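Local coordinates for protein aromatic-ring-hydroxylating dioxygenase beta subunit (Catenulispora acidiphila, PDB 6VW4) that is of unknown function but belongs to the NTF2-like superfamily, holds the aromatic polyketide S-DNPA in its pocket, and may have a role in polyketide biosynthesis, at residues M22-L25 and E31-A34; G41-T46 and R60-F65. All blocks are in the same frame, centred on the assembly; numbering follows the deposited sequence.

Contact 1: M22-L25 and E31-A34. With SDN ([(3S)-9-hydroxy-1-methyl-10-oxo-4,10-dihydro-3H-benzo[g]isochromen-3-yl]acetic acid), chain C.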
# COMPACT_ATOMS: atom_id res chain seq x y z
N MET A 22 8.98 8.79 5.71
CA MET A 22 9.54 8.29 4.46
C MET A 22 9.55 9.36 3.37
O MET A 22 10.40 9.30 2.47
CB MET A 22 8.81 7.06 3.95
CG MET A 22 8.94 5.83 4.78
SD MET A 22 10.52 5.73 5.72
CE MET A 22 11.36 4.91 4.27
N HIS A 23 8.63 10.32 3.41
CA HIS A 23 8.72 11.42 2.45
C HIS A 23 10.04 12.17 2.63
O HIS A 23 10.72 12.51 1.65
CB HIS A 23 7.54 12.40 2.58
CG HIS A 23 6.21 11.81 2.16
ND1 HIS A 23 5.00 12.40 2.48
CD2 HIS A 23 5.90 10.68 1.47
CE1 HIS A 23 4.01 11.66 2.01
NE2 HIS A 23 4.53 10.62 1.38
N ALA A 24 10.45 12.36 3.87
CA ALA A 24 11.70 13.04 4.16
C ALA A 24 12.89 12.18 3.76
O ALA A 24 13.83 12.66 3.12
CB ALA A 24 11.75 13.42 5.64
N LEU A 25 12.87 10.89 4.11
CA LEU A 25 13.99 10.02 3.74
C LEU A 25 14.18 9.98 2.22
O LEU A 25 15.30 10.17 1.71
CB LEU A 25 13.73 8.61 4.29
CG LEU A 25 14.70 7.57 3.73
CD1 LEU A 25 16.06 7.92 4.29
CD2 LEU A 25 14.37 6.15 4.06
N GLU A 31 18.22 14.59 7.96
CA GLU A 31 18.13 15.13 9.31
C GLU A 31 16.69 15.15 9.79
O GLU A 31 16.38 14.73 10.91
CB GLU A 31 18.73 16.53 9.39
CG GLU A 31 20.25 16.58 9.22
CD GLU A 31 20.69 16.58 7.74
OE1 GLU A 31 21.88 16.92 7.48
OE2 GLU A 31 19.88 16.24 6.85
N GLU A 32 15.78 15.61 8.92
CA GLU A 32 14.36 15.58 9.24
C GLU A 32 13.92 14.16 9.57
O GLU A 32 13.11 13.95 10.47
CB GLU A 32 13.52 16.08 8.06
CG GLU A 32 13.52 17.53 7.80
CD GLU A 32 12.50 17.88 6.71
OE1 GLU A 32 11.46 17.18 6.59
OE2 GLU A 32 12.74 18.87 5.99
N TYR A 33 14.45 13.18 8.84
CA TYR A 33 14.09 11.80 9.09
C TYR A 33 14.58 11.38 10.46
O TYR A 33 13.84 10.75 11.22
CB TYR A 33 14.66 10.88 8.01
CG TYR A 33 14.55 9.38 8.29
CD1 TYR A 33 13.38 8.71 8.04
CD2 TYR A 33 15.62 8.65 8.78
CE1 TYR A 33 13.26 7.36 8.25
CE2 TYR A 33 15.50 7.28 9.02
CZ TYR A 33 14.31 6.65 8.71
OH TYR A 33 14.11 5.31 8.91
N ALA A 34 15.82 11.74 10.80
CA ALA A 34 16.35 11.35 12.11
C ALA A 34 15.58 12.03 13.24
O ALA A 34 15.46 11.46 14.32
CB ALA A 34 17.85 11.66 12.22
O4 SDN C . 14.05 3.63 6.62
C11 SDN C . 13.48 2.41 6.26
C12 SDN C . 14.15 1.49 5.45
C13 SDN C . 15.56 1.84 4.95
O5 SDN C . 16.06 2.88 5.25
C14 SDN C . 16.30 0.85 4.07
C15 SDN C . 17.73 1.18 3.57
O3 SDN C . 18.58 0.05 3.32
C16 SDN C . 18.29 2.61 3.53
C10 SDN C . 12.19 2.12 6.68
C9 SDN C . 11.58 0.90 6.33
C8 SDN C . 12.25 -0.02 5.54
C7 SDN C . 13.53 0.27 5.09
C6 SDN C . 14.28 -0.77 4.18
C5 SDN C . 15.68 -0.41 3.71
C4 SDN C . 16.41 -1.37 2.87
C3 SDN C . 17.89 -1.10 2.70
C2 SDN C . 17.92 -0.82 1.21
C1 SDN C . 18.56 -1.79 0.24
O2 SDN C . 19.04 -2.87 0.68
O1 SDN C . 18.62 -1.48 -0.98
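Tyr-33 of the short helix 30-34 packs alongside Leu-25 and Met-22 of helix 8-26 on its way to the ligand SDN. Its CB leaves the backbone toward helix 8-26, and the first torsion sets CG trans to the backbone N (chi1 170°), which sends the ring along the flank of both residues. At the base of the ring CG and CD1 rest on Leu-25 CB, CD1 being the nearer at 3.8 Å; one atom further out, CE1 meets Met-22 SD at 4.1 Å. The sulfur makes a Met-aromatic contact, approaching obliquely, 70° off the ring normal, with the two side chains lying alongside each other and pointing the same way. In this SnoaL-like domain of the NTF2 clan, Met-22, Leu-25 and Tyr-33 of the two helices line the ligand pocket. At the tip, Tyr-33 OH accepts a hydrogen bond of 2.8 Å from SDN O4, the phenol of the tricycle, and it also has a weak hydrogen bond from Arg-137. Met-22 and Leu-25 continue to the same end of the ligand: the Met-22 chain bends twice, bringing CE to 3.8 Å from SDN C10, and Leu-25 CD2 lies 3.6 Å from SDN O4. Away from the pocket, the helices approach through Ala-24, whose CB packs against Glu-32 CB at 4.0 Å and lies 3.9 Å from Glu-32 OE1, on the exposed side of the contact.

Contact 2: G41-T46 and R60-F65; sequences GVFRHT and RELNEF. With SDN ([(3S)-9-hydroxy-1-methyl-10-oxo-4,10-dihydro-3H-benzo[g]isochromen-3-yl]acetic acid), chain C.
Phe-65 meets the imidazole of His-45 obliquely, the two ring planes 84° apart, with Phe-65 CD2 3.9 Å from His-45 CE1. The phenyl ring stands on helix 55-68, whose side chains pack in this NTF2-like fold against those of strand 41-44 and the residues after it; the strand and the turn that follows supply Phe-43, His-45 and Thr-46 to the ligand pocket. With CG trans to the backbone N (chi1 176°), the Phe-65 side chain is directed to His-45 and to the ligand SDN. One face of its ring lies under the methyl carbon C16 of SDN, which sits 3.9 Å above the ring plane and over its centre, a CH-pi type of approach.

His-45 turns two parts of its rim to different partners. Its ND1 donates a long, weak but nearly straight hydrogen bond of 3.4 Å to the ring ether oxygen SDN O3, which lies in the imidazole plane. On another part of the rim Glu-61 comes from the helix in the opposing direction, its carboxylate plane turned 54° from the imidazole and its OE2 2.9 Å from His-45 NE2. Glu-61 OE1 has in addition a weak, long ion pair with Arg-49. Thr-46 OG1 lies above one face of the imidazole, offset toward its rim.

Further toward the start of the strand, Phe-43 and Leu-62 cross at about a right angle. Leu-62 CD2 touches the edge of the phenyl ring at Phe-43 CE2, at 4.1 Å, while another point on that edge, Phe-43 CZ, lies 3.3 Å from the ketone oxygen SDN O5.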
# COMPACT_ATOMS: atom_id res chain seq x y z
N GLY A 41 17.10 6.72 19.50
CA GLY A 41 16.39 5.78 18.63
C GLY A 41 17.33 4.79 17.94
O GLY A 41 18.44 5.12 17.51
N VAL A 42 16.87 3.54 17.88
CA VAL A 42 17.59 2.45 17.24
C VAL A 42 17.07 2.24 15.81
O VAL A 42 15.88 1.99 15.61
CB VAL A 42 17.44 1.14 18.03
CG1 VAL A 42 18.24 0.06 17.36
CG2 VAL A 42 17.89 1.25 19.48
N PHE A 43 17.98 2.23 14.83
CA PHE A 43 17.69 2.00 13.42
C PHE A 43 18.58 0.88 12.90
O PHE A 43 19.74 1.12 12.57
CB PHE A 43 17.95 3.26 12.65
CG PHE A 43 17.58 3.21 11.19
CD1 PHE A 43 16.63 2.30 10.72
CD2 PHE A 43 18.15 4.10 10.29
CE1 PHE A 43 16.26 2.28 9.37
CE2 PHE A 43 17.79 4.08 8.93
CZ PHE A 43 16.84 3.18 8.48
N ARG A 44 18.04 -0.33 12.81
CA ARG A 44 18.74 -1.48 12.22
C ARG A 44 18.23 -1.64 10.79
O ARG A 44 17.28 -2.40 10.54
CB ARG A 44 18.51 -2.73 13.07
CG ARG A 44 19.50 -3.89 12.79
CD ARG A 44 19.41 -4.44 11.35
NE ARG A 44 18.33 -5.40 11.20
CZ ARG A 44 18.36 -6.67 11.62
NH1 ARG A 44 17.30 -7.45 11.43
NH2 ARG A 44 19.43 -7.15 12.22
N HIS A 45 18.85 -0.93 9.82
CA HIS A 45 18.33 -0.91 8.45
C HIS A 45 18.74 -2.14 7.64
O HIS A 45 18.07 -2.46 6.64
CB HIS A 45 18.77 0.37 7.71
CG HIS A 45 20.22 0.42 7.33
ND1 HIS A 45 20.66 0.43 6.02
CD2 HIS A 45 21.34 0.51 8.10
CE1 HIS A 45 21.98 0.48 6.00
NE2 HIS A 45 22.41 0.54 7.25
N THR A 46 19.83 -2.82 7.99
CA THR A 46 20.26 -3.98 7.22
C THR A 46 20.76 -5.10 8.12
O THR A 46 21.61 -4.86 9.00
CB THR A 46 21.34 -3.62 6.18
OG1 THR A 46 22.43 -2.92 6.82
CG2 THR A 46 20.75 -2.77 5.05
N ARG A 60 24.47 9.84 9.94
CA ARG A 60 25.75 9.43 9.37
C ARG A 60 25.60 8.15 8.57
O ARG A 60 26.17 8.03 7.47
CB ARG A 60 26.78 9.27 10.49
CG ARG A 60 28.00 8.32 10.34
CD ARG A 60 28.71 8.17 11.77
NE ARG A 60 28.35 9.27 12.70
CZ ARG A 60 27.92 9.14 13.97
NH1 ARG A 60 27.81 7.95 14.56
NH2 ARG A 60 27.59 10.22 14.67
N GLU A 61 24.85 7.18 9.09
CA GLU A 61 24.73 5.93 8.35
C GLU A 61 23.95 6.09 7.05
O GLU A 61 24.16 5.30 6.13
CB GLU A 61 24.06 4.85 9.20
CG GLU A 61 24.11 3.47 8.53
CD GLU A 61 24.33 2.33 9.53
OE1 GLU A 61 25.45 2.24 10.08
OE2 GLU A 61 23.39 1.52 9.77
N LEU A 62 23.06 7.08 6.94
CA LEU A 62 22.37 7.32 5.68
C LEU A 62 23.26 8.04 4.68
O LEU A 62 23.13 7.83 3.46
CB LEU A 62 21.09 8.13 5.90
CG LEU A 62 19.99 7.40 6.67
CD1 LEU A 62 18.89 8.40 7.04
CD2 LEU A 62 19.43 6.21 5.90
N ASN A 63 24.16 8.90 5.16
CA ASN A 63 25.13 9.53 4.27
C ASN A 63 26.15 8.51 3.75
O ASN A 63 26.55 8.57 2.58
CB ASN A 63 25.83 10.68 5.00
CG ASN A 63 25.04 11.99 4.93
OD1 ASN A 63 24.40 12.30 3.93
ND2 ASN A 63 25.10 12.76 5.99
N GLU A 64 26.55 7.54 4.58
CA GLU A 64 27.40 6.45 4.11
C GLU A 64 26.71 5.64 3.01
O GLU A 64 27.28 5.45 1.93
CB GLU A 64 27.73 5.51 5.27
CG GLU A 64 29.00 5.78 6.05
CD GLU A 64 29.14 4.85 7.26
OE1 GLU A 64 29.01 5.32 8.41
OE2 GLU A 64 29.35 3.63 7.04
N PHE A 65 25.51 5.13 3.31
CA PHE A 65 24.77 4.27 2.39
C PHE A 65 24.52 4.95 1.06
O PHE A 65 24.64 4.32 -0.00
CB PHE A 65 23.44 3.87 3.06
CG PHE A 65 22.52 3.05 2.21
CD1 PHE A 65 21.68 3.66 1.28
CD2 PHE A 65 22.49 1.67 2.34
CE1 PHE A 65 20.85 2.91 0.49
CE2 PHE A 65 21.66 0.92 1.55
CZ PHE A 65 20.83 1.54 0.62
O4 SDN C . 14.05 3.63 6.62
C11 SDN C . 13.48 2.41 6.26
C12 SDN C . 14.15 1.49 5.45
C13 SDN C . 15.56 1.84 4.95
O5 SDN C . 16.06 2.88 5.25
C14 SDN C . 16.30 0.85 4.07
C15 SDN C . 17.73 1.18 3.57
O3 SDN C . 18.58 0.05 3.32
C16 SDN C . 18.29 2.61 3.53
C10 SDN C . 12.19 2.12 6.68
C9 SDN C . 11.58 0.90 6.33
C8 SDN C . 12.25 -0.02 5.54
C7 SDN C . 13.53 0.27 5.09
C6 SDN C . 14.28 -0.77 4.18
C5 SDN C . 15.68 -0.41 3.71
C4 SDN C . 16.41 -1.37 2.87
C3 SDN C . 17.89 -1.10 2.70
C2 SDN C . 17.92 -0.82 1.21
C1 SDN C . 18.56 -1.79 0.24
O2 SDN C . 19.04 -2.87 0.68
O1 SDN C . 18.62 -1.48 -0.98

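Contacts 1 and 2 follow one another along the chain, their centres 12 Å apart, and both line the pocket that holds SDN. Residues 22-25 and 31-34 meet its phenol end, whereas 41-46 and 60-65 extend from the phenol and ketone to the pyran ring. The contacts also touch directly: Tyr-33 OH lies 3.5 Å from Phe-43 CZ, so the phenol-binding oxygen packs beside a ring of the strand. Leu-62 is a second junction, its CD1 being 3.7 Å from Tyr-33 CD2 and 4.0 Å from Leu-25 CD1. Through this leucine, helix 55-68 packs on both helices of contact 1.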